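Local coordinates for Tle cognate immunity protein 4 C-terminal domain-containing protein (Pseudomonas aeruginosa PAO1, PDB 4R1D) that probably protects its own cell by binding and inhibiting the type VI secretion lipase effector Tle4, as its cognate immunity protein, at residues W6-D17 and T290-P299; Y28-Y37 and F147-A155. All blocks are in the same frame, centred on the assembly; numbering follows the deposited sequence.

Contact 1 (W6-D17 and T290-P299); sequences WITHCFGRFLID and TIVDSIRVRP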
loop_
_atom_site.group_PDB
_atom_site.type_symbol
_atom_site.label_atom_id
_atom_site.label_comp_id
_atom_site.label_asym_id
_atom_site.label_seq_id
_atom_site.Cartn_x
_atom_site.Cartn_y
_atom_site.Cartn_z
ATOM N N TRP B 6 36.182 -11.235 -0.027
ATOM C CA TRP B 6 35.116 -10.285 -0.347
ATOM C C TRP B 6 35.079 -10.026 -1.847
ATOM O O TRP B 6 36.099 -10.137 -2.529
ATOM C CB TRP B 6 35.279 -8.972 0.421
ATOM C CG TRP B 6 34.853 -9.065 1.840
ATOM C CD1 TRP B 6 35.088 -10.100 2.707
ATOM C CD2 TRP B 6 34.079 -8.102 2.565
ATOM N NE1 TRP B 6 34.526 -9.820 3.936
ATOM C CE2 TRP B 6 33.902 -8.601 3.870
ATOM C CE3 TRP B 6 33.527 -6.858 2.238
ATOM C CZ2 TRP B 6 33.187 -7.904 4.846
ATOM C CZ3 TRP B 6 32.828 -6.171 3.208
ATOM C CH2 TRP B 6 32.669 -6.690 4.495
ATOM N N ILE B 7 33.896 -9.693 -2.357
ATOM C CA ILE B 7 33.682 -9.515 -3.789
ATOM C C ILE B 7 33.275 -8.078 -4.109
ATOM O O ILE B 7 32.361 -7.526 -3.482
ATOM C CB ILE B 7 32.565 -10.462 -4.292
ATOM C CG1 ILE B 7 32.940 -11.921 -4.022
ATOM C CG2 ILE B 7 32.270 -10.240 -5.769
ATOM C CD1 ILE B 7 31.805 -12.901 -4.278
ATOM N N THR B 8 33.950 -7.480 -5.082
ATOM C CA THR B 8 33.596 -6.144 -5.559
ATOM C C THR B 8 32.492 -6.256 -6.609
ATOM O O THR B 8 32.667 -6.922 -7.632
ATOM C CB THR B 8 34.822 -5.421 -6.155
ATOM O OG1 THR B 8 35.805 -5.215 -5.131
ATOM C CG2 THR B 8 34.423 -4.083 -6.774
ATOM N N HIS B 9 31.355 -5.616 -6.341
ATOM C CA HIS B 9 30.181 -5.704 -7.195
ATOM C C HIS B 9 29.939 -4.371 -7.899
ATOM O O HIS B 9 30.181 -3.309 -7.332
ATOM C CB HIS B 9 28.933 -6.036 -6.360
ATOM C CG HIS B 9 28.975 -7.379 -5.703
ATOM N ND1 HIS B 9 28.475 -8.515 -6.300
ATOM C CD2 HIS B 9 29.433 -7.762 -4.489
ATOM C CE1 HIS B 9 28.641 -9.546 -5.493
ATOM N NE2 HIS B 9 29.216 -9.116 -4.383
ATOM N N CYS B 10 29.456 -4.438 -9.134
ATOM C CA CYS B 10 29.035 -3.243 -9.861
ATOM C C CYS B 10 27.529 -3.112 -9.760
ATOM O O CYS B 10 26.804 -4.037 -10.117
ATOM C CB CYS B 10 29.359 -3.358 -11.336
ATOM S SG CYS B 10 31.093 -3.576 -11.738
ATOM N N PHE B 11 27.066 -1.963 -9.277
ATOM C CA PHE B 11 25.641 -1.645 -9.277
ATOM C C PHE B 11 25.484 -0.236 -9.855
ATOM O O PHE B 11 26.027 0.727 -9.314
ATOM C CB PHE B 11 25.058 -1.706 -7.861
ATOM C CG PHE B 11 25.166 -3.060 -7.205
ATOM C CD1 PHE B 11 24.587 -4.184 -7.786
ATOM C CD2 PHE B 11 25.825 -3.200 -5.993
ATOM C CE1 PHE B 11 24.683 -5.434 -7.174
ATOM C CE2 PHE B 11 25.926 -4.442 -5.369
ATOM C CZ PHE B 11 25.352 -5.559 -5.961
ATOM N N GLY B 12 24.789 -0.116 -10.976
ATOM C CA GLY B 12 24.611 1.195 -11.586
ATOM C C GLY B 12 25.966 1.808 -11.898
ATOM O O GLY B 12 26.787 1.177 -12.573
ATOM N N ARG B 13 26.213 3.019 -11.395
ATOM C CA ARG B 13 27.479 3.712 -11.655
ATOM C C ARG B 13 28.523 3.400 -10.598
ATOM O O ARG B 13 29.643 3.911 -10.664
ATOM C CB ARG B 13 27.274 5.240 -11.701
ATOM C CG ARG B 13 26.194 5.714 -12.667
ATOM C CD ARG B 13 26.665 5.771 -14.122
ATOM N NE ARG B 13 25.544 5.890 -15.061
ATOM C CZ ARG B 13 25.677 6.069 -16.374
ATOM N NH1 ARG B 13 26.890 6.177 -16.909
ATOM N NH2 ARG B 13 24.604 6.145 -17.155
ATOM N N PHE B 14 28.168 2.555 -9.633
ATOM C CA PHE B 14 28.980 2.402 -8.429
ATOM C C PHE B 14 29.576 1.013 -8.222
ATOM O O PHE B 14 29.154 0.045 -8.845
ATOM C CB PHE B 14 28.173 2.838 -7.192
ATOM C CG PHE B 14 27.955 4.327 -7.129
ATOM C CD1 PHE B 14 28.759 5.124 -6.324
ATOM C CD2 PHE B 14 26.987 4.930 -7.917
ATOM C CE1 PHE B 14 28.587 6.491 -6.289
ATOM C CE2 PHE B 14 26.811 6.309 -7.888
ATOM C CZ PHE B 14 27.610 7.085 -7.075
ATOM N N LEU B 15 30.561 0.945 -7.332
ATOM C CA LEU B 15 31.120 -0.320 -6.852
ATOM C C LEU B 15 30.939 -0.404 -5.338
ATOM O O LEU B 15 30.913 0.619 -4.655
ATOM C CB LEU B 15 32.627 -0.387 -7.148
ATOM C CG LEU B 15 33.098 -0.227 -8.591
ATOM C CD1 LEU B 15 34.627 -0.183 -8.625
ATOM C CD2 LEU B 15 32.575 -1.357 -9.452
ATOM N N ILE B 16 30.841 -1.625 -4.821
ATOM C CA ILE B 16 30.779 -1.859 -3.390
ATOM C C ILE B 16 31.309 -3.261 -3.122
ATOM O O ILE B 16 31.147 -4.149 -3.953
ATOM C CB ILE B 16 29.327 -1.741 -2.858
ATOM C CG1 ILE B 16 29.323 -1.669 -1.330
ATOM C CG2 ILE B 16 28.462 -2.902 -3.363
ATOM C CD1 ILE B 16 27.931 -1.399 -0.731
ATOM N N ASP B 17 31.948 -3.458 -1.970
ATOM C CA ASP B 17 32.458 -4.776 -1.602
ATOM C C ASP B 17 31.561 -5.467 -0.580
ATOM O O ASP B 17 31.111 -4.837 0.369
ATOM C CB ASP B 17 33.879 -4.661 -1.031
ATOM C CG ASP B 17 34.846 -3.956 -1.984
ATOM O OD1 ASP B 17 34.563 -3.853 -3.193
ATOM O OD2 ASP B 17 35.906 -3.501 -1.513
ATOM N N THR B 290 32.931 -1.342 7.210
ATOM C CA THR B 290 33.683 -2.025 6.161
ATOM C C THR B 290 32.940 -1.960 4.821
ATOM O O THR B 290 33.528 -1.646 3.782
ATOM C CB THR B 290 34.002 -3.478 6.571
ATOM O OG1 THR B 290 34.706 -3.465 7.824
ATOM C CG2 THR B 290 34.860 -4.169 5.507
ATOM N N ILE B 291 31.639 -2.231 4.850
ATOM C CA ILE B 291 30.835 -2.121 3.635
ATOM C C ILE B 291 30.730 -0.688 3.112
ATOM O O ILE B 291 30.973 -0.425 1.938
ATOM C CB ILE B 291 29.420 -2.689 3.833
ATOM C CG1 ILE B 291 29.472 -4.202 4.031
ATOM C CG2 ILE B 291 28.563 -2.384 2.618
ATOM C CD1 ILE B 291 28.122 -4.815 4.347
ATOM N N VAL B 292 30.341 0.240 3.979
ATOM C CA VAL B 292 30.113 1.617 3.543
ATOM C C VAL B 292 31.404 2.240 3.011
ATOM O O VAL B 292 31.403 2.914 1.996
ATOM C CB VAL B 292 29.509 2.466 4.687
ATOM C CG1 VAL B 292 29.589 3.957 4.379
ATOM C CG2 VAL B 292 28.051 2.025 4.948
ATOM N N ASP B 293 32.513 1.976 3.681
ATOM C CA ASP B 293 33.782 2.550 3.252
ATOM C C ASP B 293 34.259 1.995 1.904
ATOM O O ASP B 293 35.198 2.522 1.320
ATOM C CB ASP B 293 34.851 2.361 4.326
ATOM C CG ASP B 293 34.666 3.293 5.506
ATOM O OD1 ASP B 293 34.085 4.390 5.337
ATOM O OD2 ASP B 293 35.107 2.925 6.615
ATOM N N SER B 294 33.601 0.946 1.406
ATOM C CA SER B 294 33.948 0.369 0.110
ATOM C C SER B 294 33.149 0.972 -1.050
ATOM O O SER B 294 33.375 0.627 -2.206
ATOM C CB SER B 294 33.776 -1.156 0.128
ATOM O OG SER B 294 32.425 -1.536 -0.087
ATOM N N ILE B 295 32.200 1.857 -0.743
ATOM C CA ILE B 295 31.365 2.462 -1.780
ATOM C C ILE B 295 32.127 3.520 -2.569
ATOM O O ILE B 295 32.661 4.474 -1.993
ATOM C CB ILE B 295 30.114 3.129 -1.170
ATOM C CG1 ILE B 295 29.291 2.089 -0.394
ATOM C CG2 ILE B 295 29.311 3.860 -2.249
ATOM C CD1 ILE B 295 28.112 2.688 0.392
ATOM N N ARG B 296 32.182 3.351 -3.883
ATOM C CA ARG B 296 32.804 4.347 -4.748
ATOM C C ARG B 296 32.247 4.305 -6.167
ATOM O O ARG B 296 31.775 3.268 -6.630
ATOM C CB ARG B 296 34.339 4.202 -4.754
ATOM C CG ARG B 296 34.900 3.017 -5.548
ATOM C CD ARG B 296 34.798 1.726 -4.775
ATOM N NE ARG B 296 35.689 0.692 -5.322
ATOM C CZ ARG B 296 35.765 -0.554 -4.862
ATOM N NH1 ARG B 296 34.995 -0.949 -3.855
ATOM N NH2 ARG B 296 36.614 -1.418 -5.414
ATOM N N VAL B 297 32.293 5.445 -6.847
ATOM C CA VAL B 297 31.935 5.518 -8.245
ATOM C C VAL B 297 32.882 4.615 -9.010
ATOM O O VAL B 297 34.079 4.586 -8.731
ATOM C CB VAL B 297 32.096 6.951 -8.783
ATOM C CG1 VAL B 297 31.813 6.993 -10.272
ATOM C CG2 VAL B 297 31.178 7.900 -8.041
ATOM N N ARG B 298 32.350 3.874 -9.972
ATOM C CA ARG B 298 33.188 2.996 -10.773
ATOM C C ARG B 298 34.131 3.856 -11.607
ATOM O O ARG B 298 33.672 4.699 -12.374
ATOM C CB ARG B 298 32.332 2.126 -11.694
ATOM C CG ARG B 298 33.138 1.063 -12.446
ATOM C CD ARG B 298 32.263 0.179 -13.325
ATOM N NE ARG B 298 31.931 0.808 -14.602
ATOM C CZ ARG B 298 30.759 1.357 -14.889
ATOM N NH1 ARG B 298 29.777 1.356 -13.985
ATOM N NH2 ARG B 298 30.559 1.898 -16.085
ATOM N N PRO B 299 35.452 3.653 -11.459
ATOM C CA PRO B 299 36.381 4.402 -12.318
ATOM C C PRO B 299 36.160 4.043 -13.775
ATOM O O PRO B 299 36.070 2.853 -14.092
ATOM C CB PRO B 299 37.761 3.895 -11.873
ATOM C CG PRO B 299 37.547 3.350 -10.493
ATOM C CD PRO B 299 36.155 2.774 -10.511
HETATM O O HOH W 1 29.169 0.058 -11.668
HETATM O O HOH W 2 30.523 4.996 -13.301
HETATM O O HOH W 3 37.815 -3.066 -3.207
#
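Ile16 CD1 touches two isoleucines of 290-299, lying 3.5 Å from Ile291 CG2 and 3.8 Å from Ile295 CG1. With CG1 anti to the backbone N (chi1 -167°), CG1 and CD1 of Ile16 reach Ile291 of helix 281-292, and Phe178 of strand 176-183 closes over Ile16 and Ile291. Farther along, Phe14 CE1 meets Val297 CG2 at 3.4 Å, and Leu257 of strand 256-263 packs on Phe14 and Ile295. Here strand 296-297 pairs antiparallel with 14-18, itself the second arm of a beta hairpin with 7-11 whose type II' turn has Gly12 at positive phi; residues near the end of the modelled chain thus add the third strand to a sheet begun near the N-terminus. Leu15 and Arg296 form the hydrogen-bonded pair, with Leu15 N to Arg296 O at 2.7 Å. On their shared face Leu15 CB lies over one face of the Arg296 guanidinium, whose edge turns to Asp17: NH1 donates to OD1 at 3.0 Å in a salt bridge, and also to Ser294 O. Thr8 OG1 reaches the same Asp17 OD1 from the opposite side of the carboxylate plane. Ser294 OG accepts from Asp17 N at 2.7 Å and donates to Ile291 O, a small hydroxyl linking the strand to the helix.

Contact 2 (Y28-Y37 and F147-A155); sequences YYLWGDRIEY and FCIDHAYIA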
loop_
_atom_site.group_PDB
_atom_site.type_symbol
_atom_site.label_atom_id
_atom_site.label_comp_id
_atom_site.label_asym_id
_atom_site.label_seq_id
_atom_site.Cartn_x
_atom_site.Cartn_y
_atom_site.Cartn_z
ATOM N N TYR B 28 16.968 -2.764 -10.937
ATOM C CA TYR B 28 17.460 -1.620 -11.701
ATOM C C TYR B 28 16.286 -0.978 -12.390
ATOM O O TYR B 28 15.398 -1.680 -12.874
ATOM C CB TYR B 28 18.473 -2.075 -12.748
ATOM C CG TYR B 28 19.596 -2.831 -12.116
ATOM C CD1 TYR B 28 20.663 -2.154 -11.548
ATOM C CD2 TYR B 28 19.570 -4.215 -12.047
ATOM C CE1 TYR B 28 21.688 -2.831 -10.936
ATOM C CE2 TYR B 28 20.602 -4.914 -11.436
ATOM C CZ TYR B 28 21.657 -4.211 -10.886
ATOM O OH TYR B 28 22.692 -4.876 -10.275
ATOM N N TYR B 29 16.285 0.349 -12.441
ATOM C CA TYR B 29 15.124 1.076 -12.932
ATOM C C TYR B 29 15.568 2.206 -13.849
ATOM O O TYR B 29 16.469 2.978 -13.505
ATOM C CB TYR B 29 14.321 1.648 -11.743
ATOM C CG TYR B 29 14.067 0.629 -10.652
ATOM C CD1 TYR B 29 15.027 0.376 -9.681
ATOM C CD2 TYR B 29 12.868 -0.074 -10.594
ATOM C CE1 TYR B 29 14.810 -0.559 -8.682
ATOM C CE2 TYR B 29 12.639 -1.029 -9.584
ATOM C CZ TYR B 29 13.613 -1.258 -8.643
ATOM O OH TYR B 29 13.408 -2.182 -7.643
ATOM N N LEU B 30 14.917 2.297 -15.007
ATOM C CA LEU B 30 15.225 3.314 -16.001
ATOM C C LEU B 30 13.974 4.161 -16.238
ATOM O O LEU B 30 12.908 3.625 -16.543
ATOM C CB LEU B 30 15.657 2.630 -17.299
ATOM C CG LEU B 30 16.198 3.489 -18.431
ATOM C CD1 LEU B 30 17.467 4.227 -18.003
ATOM C CD2 LEU B 30 16.452 2.591 -19.634
ATOM N N TRP B 31 14.123 5.479 -16.106
ATOM C CA TRP B 31 12.992 6.393 -16.198
ATOM C C TRP B 31 11.866 5.891 -15.296
ATOM O O TRP B 31 10.692 6.013 -15.615
ATOM C CB TRP B 31 12.545 6.568 -17.656
ATOM C CG TRP B 31 13.643 7.157 -18.513
ATOM C CD1 TRP B 31 14.465 6.485 -19.372
ATOM C CD2 TRP B 31 14.043 8.529 -18.569
ATOM N NE1 TRP B 31 15.360 7.353 -19.952
ATOM C CE2 TRP B 31 15.119 8.617 -19.478
ATOM C CE3 TRP B 31 13.603 9.692 -17.928
ATOM C CZ2 TRP B 31 15.756 9.823 -19.771
ATOM C CZ3 TRP B 31 14.231 10.890 -18.224
ATOM C CH2 TRP B 31 15.297 10.947 -19.134
ATOM N N GLY B 32 12.251 5.333 -14.149
ATOM C CA GLY B 32 11.298 4.964 -13.121
ATOM C C GLY B 32 10.723 3.563 -13.221
ATOM O O GLY B 32 10.084 3.098 -12.288
ATOM N N ASP B 33 10.961 2.881 -14.339
ATOM C CA ASP B 33 10.399 1.549 -14.562
ATOM C C ASP B 33 11.483 0.474 -14.518
ATOM O O ASP B 33 12.582 0.680 -15.019
ATOM C CB ASP B 33 9.687 1.519 -15.919
ATOM C CG ASP B 33 8.502 2.468 -15.969
ATOM O OD1 ASP B 33 7.731 2.508 -14.986
ATOM O OD2 ASP B 33 8.341 3.182 -16.978
ATOM N N ARG B 34 11.177 -0.675 -13.925
ATOM C CA ARG B 34 12.185 -1.718 -13.786
ATOM C C ARG B 34 12.654 -2.303 -15.115
ATOM O O ARG B 34 11.845 -2.617 -15.984
ATOM C CB ARG B 34 11.653 -2.842 -12.907
ATOM C CG ARG B 34 12.638 -3.992 -12.738
ATOM C CD ARG B 34 12.223 -4.884 -11.585
ATOM N NE ARG B 34 13.107 -6.042 -11.486
ATOM C CZ ARG B 34 12.794 -7.176 -10.863
ATOM N NH1 ARG B 34 11.614 -7.303 -10.268
ATOM N NH2 ARG B 34 13.667 -8.185 -10.832
ATOM N N ILE B 35 13.972 -2.420 -15.269
ATOM C CA ILE B 35 14.527 -3.201 -16.359
ATOM C C ILE B 35 14.859 -4.570 -15.773
ATOM O O ILE B 35 15.759 -4.712 -14.937
ATOM C CB ILE B 35 15.742 -2.524 -17.056
ATOM C CG1 ILE B 35 16.268 -3.432 -18.175
ATOM C CG2 ILE B 35 16.838 -2.147 -16.052
ATOM C CD1 ILE B 35 16.984 -2.674 -19.296
ATOM N N GLU B 36 14.068 -5.553 -16.187
ATOM C CA GLU B 36 14.102 -6.905 -15.631
ATOM C C GLU B 36 14.891 -7.856 -16.519
ATOM O O GLU B 36 14.622 -7.974 -17.714
ATOM C CB GLU B 36 12.669 -7.423 -15.465
ATOM C CG GLU B 36 12.584 -8.787 -14.792
ATOM C CD GLU B 36 11.192 -9.396 -14.855
ATOM O OE1 GLU B 36 10.338 -8.855 -15.587
ATOM O OE2 GLU B 36 10.957 -10.424 -14.173
ATOM N N TYR B 37 15.864 -8.543 -15.927
ATOM C CA TYR B 37 16.621 -9.558 -16.645
ATOM C C TYR B 37 15.794 -10.838 -16.769
ATOM O O TYR B 37 15.229 -11.325 -15.788
ATOM C CB TYR B 37 17.938 -9.845 -15.923
ATOM C CG TYR B 37 18.592 -11.105 -16.418
ATOM C CD1 TYR B 37 19.188 -11.155 -17.669
ATOM C CD2 TYR B 37 18.579 -12.256 -15.647
ATOM C CE1 TYR B 37 19.764 -12.322 -18.134
ATOM C CE2 TYR B 37 19.149 -13.422 -16.099
ATOM C CZ TYR B 37 19.740 -13.451 -17.335
ATOM O OH TYR B 37 20.309 -14.624 -17.763
ATOM N N PHE B 147 25.911 2.358 -16.972
ATOM C CA PHE B 147 25.100 1.950 -15.832
ATOM C C PHE B 147 24.974 0.421 -15.806
ATOM O O PHE B 147 24.338 -0.170 -16.673
ATOM C CB PHE B 147 23.726 2.615 -15.963
ATOM C CG PHE B 147 22.819 2.398 -14.782
ATOM C CD1 PHE B 147 22.866 3.247 -13.686
ATOM C CD2 PHE B 147 21.907 1.361 -14.780
ATOM C CE1 PHE B 147 22.018 3.048 -12.603
ATOM C CE2 PHE B 147 21.070 1.161 -13.705
ATOM C CZ PHE B 147 21.124 2.000 -12.618
ATOM N N CYS B 148 25.597 -0.216 -14.822
ATOM C CA CYS B 148 25.629 -1.670 -14.761
ATOM C C CYS B 148 24.332 -2.250 -14.234
ATOM O O CYS B 148 23.800 -1.775 -13.242
ATOM C CB CYS B 148 26.787 -2.156 -13.896
ATOM S SG CYS B 148 28.428 -1.990 -14.684
ATOM N N ILE B 149 23.850 -3.284 -14.914
ATOM C CA ILE B 149 22.701 -4.059 -14.459
ATOM C C ILE B 149 23.100 -5.542 -14.530
ATOM O O ILE B 149 24.272 -5.852 -14.768
ATOM C CB ILE B 149 21.462 -3.764 -15.330
ATOM C CG1 ILE B 149 21.687 -4.225 -16.773
ATOM C CG2 ILE B 149 21.146 -2.254 -15.307
ATOM C CD1 ILE B 149 20.470 -4.094 -17.666
ATOM N N ASP B 150 22.151 -6.456 -14.327
ATOM C CA ASP B 150 22.458 -7.880 -14.438
ATOM C C ASP B 150 23.037 -8.190 -15.813
ATOM O O ASP B 150 22.399 -7.914 -16.824
ATOM C CB ASP B 150 21.200 -8.730 -14.277
ATOM C CG ASP B 150 20.436 -8.402 -13.027
ATOM O OD1 ASP B 150 20.724 -9.007 -11.974
ATOM O OD2 ASP B 150 19.555 -7.534 -13.100
ATOM N N HIS B 151 24.237 -8.766 -15.842
ATOM C CA HIS B 151 24.818 -9.295 -17.079
ATOM C C HIS B 151 25.097 -8.260 -18.168
ATOM O O HIS B 151 25.410 -8.616 -19.304
ATOM C CB HIS B 151 23.922 -10.388 -17.661
ATOM C CG HIS B 151 23.656 -11.519 -16.719
ATOM N ND1 HIS B 151 24.575 -12.516 -16.472
ATOM C CD2 HIS B 151 22.568 -11.812 -15.969
ATOM C CE1 HIS B 151 24.065 -13.377 -15.607
ATOM N NE2 HIS B 151 22.849 -12.968 -15.281
ATOM N N ALA B 152 24.989 -6.984 -17.842
ATOM C CA ALA B 152 25.190 -5.971 -18.859
ATOM C C ALA B 152 25.443 -4.593 -18.274
ATOM O O ALA B 152 25.487 -4.415 -17.056
ATOM C CB ALA B 152 23.983 -5.936 -19.802
ATOM N N TYR B 153 25.630 -3.620 -19.157
ATOM C CA TYR B 153 25.620 -2.230 -18.746
ATOM C C TYR B 153 25.122 -1.344 -19.865
ATOM O O TYR B 153 25.298 -1.642 -21.042
ATOM C CB TYR B 153 26.994 -1.766 -18.270
ATOM C CG TYR B 153 28.068 -1.750 -19.337
ATOM C CD1 TYR B 153 28.746 -2.914 -19.693
ATOM C CD2 TYR B 153 28.423 -0.564 -19.961
ATOM C CE1 TYR B 153 29.738 -2.892 -20.663
ATOM C CE2 TYR B 153 29.411 -0.534 -20.924
ATOM C CZ TYR B 153 30.063 -1.695 -21.269
ATOM O OH TYR B 153 31.048 -1.638 -22.234
ATOM N N ILE B 154 24.477 -0.254 -19.485
ATOM C CA ILE B 154 23.977 0.694 -20.456
ATOM C C ILE B 154 25.103 1.679 -20.712
ATOM O O ILE B 154 25.438 2.491 -19.853
ATOM C CB ILE B 154 22.717 1.394 -19.920
ATOM C CG1 ILE B 154 21.667 0.342 -19.563
ATOM C CG2 ILE B 154 22.186 2.394 -20.955
ATOM C CD1 ILE B 154 20.470 0.870 -18.788
ATOM N N ALA B 155 25.728 1.568 -21.879
ATOM C CA ALA B 155 26.938 2.331 -22.150
ATOM C C ALA B 155 26.636 3.811 -22.378
ATOM O O ALA B 155 25.590 4.166 -22.917
ATOM C CB ALA B 155 27.676 1.744 -23.357
HETATM O O HOH W 4 23.105 -7.417 -10.379
HETATM O O HOH W 5 18.628 -6.127 -15.147
#
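Asp150 takes a water on each carboxylate oxygen, and each water leads across to 28-37. The water on OD2, at 2.7 Å, also donates to Ile35 O; the one on OD1 lies 2.6 Å from Tyr28 OH. An aspartate suits this corner because its short, forked acceptor can serve both bridges at once, and its carboxylate stands nearly upright to the Tyr28 ring, the two planes 84° apart. OD2 comes to the edge of that ring, 3.3 Å from Tyr28 CE2, where the weakly positive C-H rim can receive an anion. Over one face of the same ring sits Ile149: its CA is 3.7 Å from the ring centroid and almost on the normal, a CH-pi contact, while CG2 touches Tyr28 CG. CG1 of Ile149 stands between the backbone N and the carbonyl carbon (chi1 65°), which leaves CG2 beside the tyrosine and sends CD1 toward Ile35 CD1. Both segments are beta hairpins, 28-37 turning through a type I' turn and 147-155 through a type II turn. They do not pair as strands but meet mainly through side chains, with waters and some main-chain atoms joining in; the axes of strands 28-30 and 147-149 approach to 8.6 Å. Beyond the tyrosine, Phe147 CE2 packs on Tyr28 CD1 at 4.0 Å, and helix 119-132 lays Leu129 against Ile154. At the turn end, His151 places CD2 over the centre of the Tyr37 ring, 3.5 Å from CZ, with the two ring planes inclined at 39°. His151, at positive phi within its turn, also meets the ring of His106, so the imidazole lies among aromatic neighbours. The Tyr108 hydroxyl of strand 107-115 donates to Asp150 O, and its side chain packs on Ile149.

Overall arrangement
Contact 1 joins the two ends of the modelled chain, and contact 2 is nested inside the loop it closes; each pairs residues of the N-terminal domain with residues of the C-terminal one. Their centres are about 17 Å apart, yet they touch. Gly12 O, at the turn of 6-17, probably accepts a hydrogen bond from Cys148 N at 2.9 Å, and Gly12 CA packs on Phe147 CE1. Phe11 CD1 lies 3.2 Å from Tyr28 OH. Tle4 touches neither segment of contact 1, but meets the 28-37 hairpin of contact 2 through residues turned away from 147-155 or distant from it: Asp33 makes a salt bridge to Arg397 of the Tle4 chain, and Tyr29 OH bonds to Asn64 of that chain.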